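Local atomic coordinates of alcohol dehydrogenase (Escherichia coli, PDB entry 5VM2), a protein that probably interconverts alcohols and carbonyl compounds with NAD or NADP, as a zinc-family dehydrogenase whose substrate is still unknown. Residues N3-L8 with A124-L129; P153-M158 with F291-R296; T250-P255 with A273-F278. One frame throughout, in Å; residues are numbered along the deposited sequence.

How the contacts relate
The three contacts illustrate how packing chemistry follows place in a fold. Contact 1 is buried yet strongly polar: an edge strand meets a loop leading into strand 128-132, and side-chain amide and hydroxyl groups complete the pairing that the backbones leave unfinished. Contact 2, the most central, sets helix 145-163 against the loop after strand 286-290, with apolar packing beside a magnesium site and one bridging water. Contact 3 lies toward the surface of the nucleotide-binding half, about 40 Å between centres from contact 1, where the links are small apolar touches, a weak lysine bond and a water. Contacts 2 and 3 involve loops at the two ends of strand 286-290.

Contact 1: residues N3-L8 with A124-L129; sequences NSKAIL and ALTHYL
Lys5 and Thr126 stand opposite each other in a single antiparallel bridge, their CA atoms 4.2 Å apart, and the two chains run 170° to each other. One fairly straight backbone bond, Ala6 N to Leu125 O at 3.0 Å (164°), marks the pairing; a water donates to that same Leu125 O and to Ala6 O, extending the link where the chains part. The chain bends at Leu125 in an inverse gamma turn, and Leu125 CB packs on Ala6 CB. On the other side of the bridge the backbone keeps only a weak bond, His127 N to Ser4 O, and side chains add the rest. The hydroxyl Thr126 OG1 donates to the same Ser4 O over only 2.6 Å. Asn3 reaches across with CG anti to its backbone N (chi1 -162°), its side chain crossing that of Thr126 at about a right angle. Asn3 OD1 receives two weak bonds, from His127 N and Tyr128 N, while Asn3 ND2 donates to Tyr128 O at 3.3 Å. The amide thus stands in for a strand partner just where 124-129 enters strand 128-132 of the GroES-like fold; along its other edge, strand 3-10 forms a hairpin with strand 13-19. The Tyr128 ring turns its edge to the amide, CD2 lying 3.7 Å from Asn3 OD1. Ser4 OG meets the His127 ring at the edge too, 3.2 Å from CD2 and near the ring plane, and is hydrogen-bonded to Tyr321 OH; Tyr321 also packs edge-to-face with His127. Buried Ser4 N, by contrast, has no polar partner. Lys5 lays CG beside Thr126 OG1, the two side chains pointing the same way, before its chain leads off to a salt bridge between NZ and Glu60.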
loop_
_atom_site.group_PDB
_atom_site.type_symbol
_atom_site.label_atom_id
_atom_site.label_comp_id
_atom_site.label_asym_id
_atom_site.label_seq_id
_atom_site.Cartn_x
_atom_site.Cartn_y
_atom_site.Cartn_z
ATOM N N ASN A 3 26.280 5.949 -6.708
ATOM C CA ASN A 3 25.054 5.396 -6.159
ATOM C C ASN A 3 25.351 4.643 -4.867
ATOM O O ASN A 3 26.502 4.356 -4.531
ATOM C CB ASN A 3 24.388 4.466 -7.184
ATOM C CG ASN A 3 22.935 4.193 -6.877
ATOM O OD1 ASN A 3 22.310 4.900 -6.089
ATOM N ND2 ASN A 3 22.384 3.161 -7.504
ATOM N N SER A 4 24.283 4.333 -4.135
ATOM C CA SER A 4 24.351 3.466 -2.970
ATOM C C SER A 4 22.980 2.839 -2.772
ATOM O O SER A 4 21.983 3.297 -3.334
ATOM C CB SER A 4 24.790 4.228 -1.713
ATOM O OG SER A 4 23.728 5.008 -1.186
ATOM N N LYS A 5 22.940 1.765 -1.987
ATOM C CA LYS A 5 21.680 1.127 -1.638
ATOM C C LYS A 5 21.702 0.735 -0.172
ATOM O O LYS A 5 22.754 0.405 0.383
ATOM C CB LYS A 5 21.385 -0.135 -2.472
ATOM C CG LYS A 5 21.930 -0.148 -3.880
ATOM C CD LYS A 5 21.803 -1.535 -4.514
ATOM C CE LYS A 5 22.813 -2.523 -3.948
ATOM N NZ LYS A 5 22.852 -3.806 -4.713
ATOM N N ALA A 6 20.526 0.764 0.445
ATOM C CA ALA A 6 20.331 0.215 1.780
ATOM C C ALA A 6 19.997 -1.265 1.652
ATOM O O ALA A 6 19.037 -1.634 0.965
ATOM C CB ALA A 6 19.223 0.959 2.521
ATOM N N ILE A 7 20.783 -2.109 2.312
ATOM C CA ILE A 7 20.677 -3.555 2.185
ATOM C C ILE A 7 20.345 -4.143 3.548
ATOM O O ILE A 7 20.835 -3.665 4.577
ATOM C CB ILE A 7 21.983 -4.160 1.622
ATOM C CG1 ILE A 7 22.016 -4.038 0.102
ATOM C CG2 ILE A 7 22.164 -5.609 2.037
ATOM C CD1 ILE A 7 21.813 -2.644 -0.375
ATOM N N LEU A 8 19.500 -5.173 3.554
ATOM C CA LEU A 8 19.280 -5.987 4.749
ATOM C C LEU A 8 20.442 -6.968 4.860
ATOM O O LEU A 8 20.422 -8.064 4.297
ATOM C CB LEU A 8 17.938 -6.706 4.678
ATOM C CG LEU A 8 17.590 -7.561 5.899
ATOM C CD1 LEU A 8 17.154 -6.688 7.069
ATOM C CD2 LEU A 8 16.516 -8.580 5.551
ATOM N N ALA A 124 13.832 -0.036 -3.413
ATOM C CA ALA A 124 13.682 1.373 -3.752
ATOM C C ALA A 124 14.618 2.257 -2.941
ATOM O O ALA A 124 14.863 3.404 -3.329
ATOM C CB ALA A 124 12.233 1.813 -3.546
ATOM N N LEU A 125 15.142 1.750 -1.825
ATOM C CA LEU A 125 16.091 2.488 -0.990
ATOM C C LEU A 125 17.444 2.520 -1.696
ATOM O O LEU A 125 18.343 1.715 -1.440
ATOM C CB LEU A 125 16.190 1.858 0.395
ATOM C CG LEU A 125 14.916 1.990 1.233
ATOM C CD1 LEU A 125 14.980 1.108 2.470
ATOM C CD2 LEU A 125 14.692 3.442 1.619
ATOM N N THR A 126 17.572 3.472 -2.615
ATOM C CA THR A 126 18.796 3.701 -3.369
ATOM C C THR A 126 18.691 5.089 -3.976
ATOM O O THR A 126 17.602 5.663 -4.055
ATOM C CB THR A 126 19.006 2.635 -4.456
ATOM O OG1 THR A 126 20.219 2.900 -5.179
ATOM C CG2 THR A 126 17.835 2.623 -5.421
ATOM N N HIS A 127 19.836 5.640 -4.385
ATOM C CA HIS A 127 19.811 6.970 -4.982
ATOM C C HIS A 127 19.305 6.938 -6.418
ATOM O O HIS A 127 18.649 7.888 -6.858
ATOM C CB HIS A 127 21.200 7.612 -4.929
ATOM C CG HIS A 127 21.601 8.074 -3.563
ATOM N ND1 HIS A 127 21.016 9.156 -2.942
ATOM C CD2 HIS A 127 22.531 7.602 -2.699
ATOM C CE1 HIS A 127 21.565 9.329 -1.752
ATOM N NE2 HIS A 127 22.487 8.399 -1.581
ATOM N N TYR A 128 19.581 5.859 -7.149
ATOM C CA TYR A 128 19.256 5.762 -8.564
ATOM C C TYR A 128 18.701 4.379 -8.865
ATOM O O TYR A 128 19.259 3.371 -8.422
ATOM C CB TYR A 128 20.491 6.017 -9.442
ATOM C CG TYR A 128 21.042 7.421 -9.347
ATOM C CD1 TYR A 128 20.553 8.433 -10.162
ATOM C CD2 TYR A 128 22.042 7.737 -8.437
ATOM C CE1 TYR A 128 21.050 9.725 -10.076
ATOM C CE2 TYR A 128 22.544 9.028 -8.342
ATOM C CZ TYR A 128 22.044 10.016 -9.166
ATOM O OH TYR A 128 22.535 11.300 -9.081
ATOM N N LEU A 129 17.612 4.337 -9.630
ATOM C CA LEU A 129 17.057 3.068 -10.082
ATOM C C LEU A 129 16.432 3.249 -11.459
ATOM O O LEU A 129 16.117 4.365 -11.881
ATOM C CB LEU A 129 16.030 2.506 -9.084
ATOM C CG LEU A 129 14.723 3.243 -8.771
ATOM C CD1 LEU A 129 13.636 2.972 -9.811
ATOM C CD2 LEU A 129 14.222 2.843 -7.391
HETATM O O HOH W 1 17.786 -1.243 -1.240
#

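Contact 2: residues P153-M158 with F291-R296; sequences PAAVGM and FRYANR
Arg292 O and Val156 O share one water, which donates to both: it lies 2.6 Å from Arg292 O and 2.7 Å from Val156 O. The bridge joins a turn of helix 145-163 to the loop that follows strand 286-290, the last strand of the parallel Rossmann sheet. Beside the water the contact is apolar, and its closest touches are made by the Tyr293 ring, with Ala155 and Arg296 burying as much surface or more. The ring presents an edge to Val156, whose CG2 lies in the ring plane, 3.7 Å from CD2. Ala155 CB approaches the same CD2 obliquely at 3.9 Å. Arg292 CB lies over the centre of one face, while the helix meets the ring at its edge. To reach this place Tyr293 accepts a first torsion of 29°, well short of a staggered value for CG. Arg296 closes the far end of the patch by setting CB 4.4 Å from Ala155 CB, while its NE bonds to His159 ND1, one turn along the helix. Arg292 points its CB away from the helix; over the centre of one face of its guanidinium rests Phe291 CZ, and Phe114 makes a cation-pi contact with it. Tyr293 OH bonds to Glu152 OE2, and Glu152, with His65 and Glu66, binds the magnesium ion, probably where relatives hold catalytic zinc. The packing of the ring is thus consistent with a second-shell role for Tyr293 OH, which probably helps to orient Glu152 as a metal ligand.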
loop_
_atom_site.group_PDB
_atom_site.type_symbol
_atom_site.label_atom_id
_atom_site.label_comp_id
_atom_site.label_asym_id
_atom_site.label_seq_id
_atom_site.Cartn_x
_atom_site.Cartn_y
_atom_site.Cartn_z
ATOM N N PRO A 153 0.435 2.966 -1.649
ATOM C CA PRO A 153 -0.552 2.457 -0.688
ATOM C C PRO A 153 -1.947 3.003 -0.932
ATOM O O PRO A 153 -2.929 2.293 -0.684
ATOM C CB PRO A 153 0.004 2.901 0.674
ATOM C CG PRO A 153 0.873 4.086 0.360
ATOM C CD PRO A 153 1.478 3.771 -0.978
ATOM N N ALA A 154 -2.070 4.239 -1.424
ATOM C CA ALA A 154 -3.390 4.745 -1.789
ATOM C C ALA A 154 -4.006 3.902 -2.901
ATOM O O ALA A 154 -5.217 3.652 -2.904
ATOM C CB ALA A 154 -3.296 6.210 -2.210
ATOM N N ALA A 155 -3.181 3.451 -3.846
ATOM C CA ALA A 155 -3.666 2.577 -4.908
ATOM C C ALA A 155 -4.173 1.251 -4.360
ATOM O O ALA A 155 -5.108 0.664 -4.921
ATOM C CB ALA A 155 -2.557 2.338 -5.935
ATOM N N VAL A 156 -3.558 0.754 -3.283
ATOM C CA VAL A 156 -4.042 -0.458 -2.623
ATOM C C VAL A 156 -5.478 -0.269 -2.147
ATOM O O VAL A 156 -6.345 -1.127 -2.368
ATOM C CB VAL A 156 -3.114 -0.837 -1.455
ATOM C CG1 VAL A 156 -3.720 -1.968 -0.637
ATOM C CG2 VAL A 156 -1.727 -1.213 -1.971
ATOM N N GLY A 157 -5.745 0.847 -1.462
ATOM C CA GLY A 157 -7.098 1.101 -0.995
ATOM C C GLY A 157 -8.053 1.395 -2.135
ATOM O O GLY A 157 -9.225 1.012 -2.091
ATOM N N MET A 158 -7.565 2.075 -3.174
ATOM C CA MET A 158 -8.408 2.360 -4.331
ATOM C C MET A 158 -8.845 1.074 -5.023
ATOM O O MET A 158 -10.011 0.932 -5.408
ATOM C CB MET A 158 -7.667 3.271 -5.308
ATOM C CG MET A 158 -8.547 3.836 -6.422
ATOM S SD MET A 158 -9.785 5.026 -5.845
ATOM C CE MET A 158 -8.807 5.984 -4.703
ATOM N N PHE A 291 -5.452 -7.977 -3.778
ATOM C CA PHE A 291 -4.007 -8.115 -3.944
ATOM C C PHE A 291 -3.448 -6.930 -4.722
ATOM O O PHE A 291 -3.631 -6.839 -5.942
ATOM C CB PHE A 291 -3.680 -9.428 -4.644
ATOM C CG PHE A 291 -2.227 -9.785 -4.603
ATOM C CD1 PHE A 291 -1.431 -9.648 -5.733
ATOM C CD2 PHE A 291 -1.653 -10.260 -3.431
ATOM C CE1 PHE A 291 -0.087 -9.980 -5.698
ATOM C CE2 PHE A 291 -0.308 -10.598 -3.389
ATOM C CZ PHE A 291 0.476 -10.455 -4.521
ATOM N N ARG A 292 -2.743 -6.042 -4.017
ATOM C CA ARG A 292 -2.082 -4.888 -4.622
ATOM C C ARG A 292 -3.055 -4.065 -5.464
ATOM O O ARG A 292 -4.015 -3.502 -4.932
ATOM C CB ARG A 292 -0.879 -5.341 -5.460
ATOM C CG ARG A 292 0.237 -5.969 -4.620
ATOM C CD ARG A 292 1.352 -6.540 -5.483
ATOM N NE ARG A 292 2.401 -7.171 -4.685
ATOM C CZ ARG A 292 3.199 -8.132 -5.135
ATOM N NH1 ARG A 292 3.069 -8.576 -6.377
ATOM N NH2 ARG A 292 4.129 -8.653 -4.343
ATOM N N TYR A 293 -2.820 -3.976 -6.770
ATOM C CA TYR A 293 -3.591 -3.058 -7.601
ATOM C C TYR A 293 -3.390 -3.439 -9.058
ATOM O O TYR A 293 -2.356 -4.000 -9.428
ATOM C CB TYR A 293 -3.153 -1.602 -7.379
ATOM C CG TYR A 293 -1.705 -1.551 -6.982
ATOM C CD1 TYR A 293 -0.707 -1.764 -7.924
ATOM C CD2 TYR A 293 -1.332 -1.365 -5.658
ATOM C CE1 TYR A 293 0.618 -1.760 -7.565
ATOM C CE2 TYR A 293 -0.010 -1.363 -5.291
ATOM C CZ TYR A 293 0.960 -1.561 -6.251
ATOM O OH TYR A 293 2.282 -1.566 -5.890
ATOM N N ALA A 294 -4.388 -3.115 -9.874
ATOM C CA ALA A 294 -4.274 -3.203 -11.321
ATOM C C ALA A 294 -4.992 -2.008 -11.921
ATOM O O ALA A 294 -6.160 -1.771 -11.600
ATOM C CB ALA A 294 -4.874 -4.509 -11.859
ATOM N N ASN A 295 -4.287 -1.258 -12.772
ATOM C CA ASN A 295 -4.826 -0.115 -13.517
ATOM C C ASN A 295 -5.420 0.958 -12.600
ATOM O O ASN A 295 -6.371 1.648 -12.980
ATOM C CB ASN A 295 -5.872 -0.567 -14.543
ATOM C CG ASN A 295 -5.418 -1.771 -15.353
ATOM O OD1 ASN A 295 -4.342 -1.760 -15.947
ATOM N ND2 ASN A 295 -6.237 -2.818 -15.373
ATOM N N ARG A 296 -4.823 1.156 -11.419
ATOM C CA ARG A 296 -5.335 2.119 -10.448
ATOM C C ARG A 296 -4.489 3.376 -10.306
ATOM O O ARG A 296 -4.936 4.321 -9.645
ATOM C CB ARG A 296 -5.468 1.474 -9.060
ATOM C CG ARG A 296 -6.119 0.110 -9.047
ATOM C CD ARG A 296 -7.536 0.138 -9.629
ATOM N NE ARG A 296 -8.221 -1.129 -9.374
ATOM C CZ ARG A 296 -9.457 -1.410 -9.767
ATOM N NH1 ARG A 296 -10.165 -0.518 -10.451
ATOM N NH2 ARG A 296 -9.989 -2.592 -9.478
HETATM O O HOH W 2 -5.361 -3.659 -2.748
#

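Contact 3: residues T250-P255 with A273-F278; sequences TVKQAP and ASAINF
Ile276, which meets both Pro255 and Val251, also lays CG2 over the centre of one face of the Phe278 ring, 3.7 Å above its plane. On roughly the opposite side of this methyl lies Pro255 CG at 4.2 Å, so the CG2 methyl lies between the proline and the phenylalanine ring. The other branch, ending in CD1, reaches Val251 CG1 at 4.0 Å, with CG1 of the isoleucine anti to the carbonyl carbon (chi1 -63°). Val251 CG1 also comes close to Ser274 OG, 3.2 Å away. The Lys252 chain passes over Ala275 O, with CG 3.5 Å from it, and the bend at chi4 (63°) places NZ for a weak hydrogen bond to the same oxygen. One water knits the backbones together: it donates to Lys252 O and weakly to Ala275 O, and accepts from Asn277 N. The Asn277 side chain turns to other partners, ND2 bonding to Tyr256 OH. In the Rossmann fold this contact sets helix 248-253, which follows strand 238-243, against the loop connecting strand 262-267 to strand 286-290 at one edge of the sheet; Val251 touches Glu243 at the end of strand 238-243, and Pro255 touches Ile281 farther along the loop.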
loop_
_atom_site.group_PDB
_atom_site.type_symbol
_atom_site.label_atom_id
_atom_site.label_comp_id
_atom_site.label_asym_id
_atom_site.label_seq_id
_atom_site.Cartn_x
_atom_site.Cartn_y
_atom_site.Cartn_z
ATOM N N THR A 250 -9.995 -9.366 13.507
ATOM C CA THR A 250 -10.841 -8.661 12.553
ATOM C C THR A 250 -11.427 -9.613 11.516
ATOM O O THR A 250 -12.626 -9.555 11.220
ATOM C CB THR A 250 -10.039 -7.546 11.881
ATOM O OG1 THR A 250 -8.728 -8.030 11.555
ATOM C CG2 THR A 250 -9.909 -6.355 12.816
ATOM N N VAL A 251 -10.594 -10.488 10.946
ATOM C CA VAL A 251 -11.070 -11.417 9.921
ATOM C C VAL A 251 -12.205 -12.276 10.471
ATOM O O VAL A 251 -13.267 -12.412 9.849
ATOM C CB VAL A 251 -9.909 -12.288 9.404
ATOM C CG1 VAL A 251 -10.434 -13.417 8.539
ATOM C CG2 VAL A 251 -8.904 -11.446 8.635
ATOM N N LYS A 252 -11.998 -12.855 11.654
ATOM C CA LYS A 252 -13.029 -13.666 12.291
ATOM C C LYS A 252 -14.258 -12.839 12.651
ATOM O O LYS A 252 -15.364 -13.383 12.754
ATOM C CB LYS A 252 -12.446 -14.332 13.536
ATOM C CG LYS A 252 -13.304 -15.403 14.171
ATOM C CD LYS A 252 -12.465 -16.225 15.135
ATOM C CE LYS A 252 -13.327 -17.105 16.021
ATOM N NZ LYS A 252 -14.093 -18.109 15.246
ATOM N N GLN A 253 -14.084 -11.528 12.852
ATOM C CA GLN A 253 -15.194 -10.648 13.205
ATOM C C GLN A 253 -16.088 -10.340 12.012
ATOM O O GLN A 253 -17.308 -10.211 12.175
ATOM C CB GLN A 253 -14.666 -9.330 13.777
ATOM C CG GLN A 253 -14.535 -9.272 15.290
ATOM C CD GLN A 253 -14.039 -7.914 15.768
ATOM O OE1 GLN A 253 -13.718 -7.040 14.961
ATOM N NE2 GLN A 253 -13.967 -7.737 17.082
ATOM N N ALA A 254 -15.502 -10.214 10.820
ATOM C CA ALA A 254 -16.253 -9.724 9.665
ATOM C C ALA A 254 -17.524 -10.511 9.360
ATOM O O ALA A 254 -18.517 -9.876 8.958
ATOM C CB ALA A 254 -15.339 -9.688 8.435
ATOM N N PRO A 255 -17.578 -11.845 9.503
ATOM C CA PRO A 255 -18.859 -12.540 9.282
ATOM C C PRO A 255 -20.016 -11.970 10.085
ATOM O O PRO A 255 -21.152 -11.947 9.600
ATOM C CB PRO A 255 -18.544 -13.983 9.706
ATOM C CG PRO A 255 -17.104 -14.135 9.450
ATOM C CD PRO A 255 -16.474 -12.805 9.717
ATOM N N ALA A 273 -4.042 -18.902 9.688
ATOM C CA ALA A 273 -5.388 -19.349 9.369
ATOM C C ALA A 273 -6.395 -18.677 10.294
ATOM O O ALA A 273 -6.073 -18.282 11.416
ATOM C CB ALA A 273 -5.496 -20.869 9.490
ATOM N N SER A 274 -7.627 -18.545 9.810
ATOM C CA SER A 274 -8.691 -17.917 10.583
ATOM C C SER A 274 -9.965 -18.734 10.441
ATOM O O SER A 274 -10.378 -19.050 9.322
ATOM C CB SER A 274 -8.931 -16.473 10.122
ATOM O OG SER A 274 -9.336 -16.435 8.764
ATOM N N ALA A 275 -10.583 -19.068 11.572
ATOM C CA ALA A 275 -11.807 -19.862 11.579
ATOM C C ALA A 275 -12.994 -18.987 11.187
ATOM O O ALA A 275 -13.314 -18.015 11.880
ATOM C CB ALA A 275 -12.026 -20.489 12.955
ATOM N N ILE A 276 -13.648 -19.333 10.080
ATOM C CA ILE A 276 -14.762 -18.558 9.543
ATOM C C ILE A 276 -16.067 -19.266 9.881
ATOM O O ILE A 276 -16.196 -20.482 9.681
ATOM C CB ILE A 276 -14.624 -18.361 8.024
ATOM C CG1 ILE A 276 -13.362 -17.560 7.694
ATOM C CG2 ILE A 276 -15.866 -17.671 7.459
ATOM C CD1 ILE A 276 -13.143 -16.352 8.585
ATOM N N ASN A 277 -17.035 -18.510 10.392
ATOM C CA ASN A 277 -18.365 -19.039 10.689
ATOM C C ASN A 277 -19.238 -18.810 9.459
ATOM O O ASN A 277 -19.898 -17.778 9.319
ATOM C CB ASN A 277 -18.942 -18.377 11.935
ATOM C CG ASN A 277 -20.264 -18.989 12.372
ATOM O OD1 ASN A 277 -20.953 -19.647 11.592
ATOM N ND2 ASN A 277 -20.625 -18.770 13.630
ATOM N N PHE A 278 -19.252 -19.800 8.559
ATOM C CA PHE A 278 -20.010 -19.656 7.318
ATOM C C PHE A 278 -21.514 -19.677 7.555
ATOM O O PHE A 278 -22.272 -19.143 6.735
ATOM C CB PHE A 278 -19.607 -20.744 6.325
ATOM C CG PHE A 278 -18.335 -20.431 5.598
ATOM C CD1 PHE A 278 -18.280 -19.363 4.718
ATOM C CD2 PHE A 278 -17.191 -21.180 5.814
ATOM C CE1 PHE A 278 -17.103 -19.047 4.053
ATOM C CE2 PHE A 278 -16.011 -20.878 5.150
ATOM C CZ PHE A 278 -15.966 -19.810 4.267
HETATM O O HOH W 3 -15.997 -16.045 11.820
#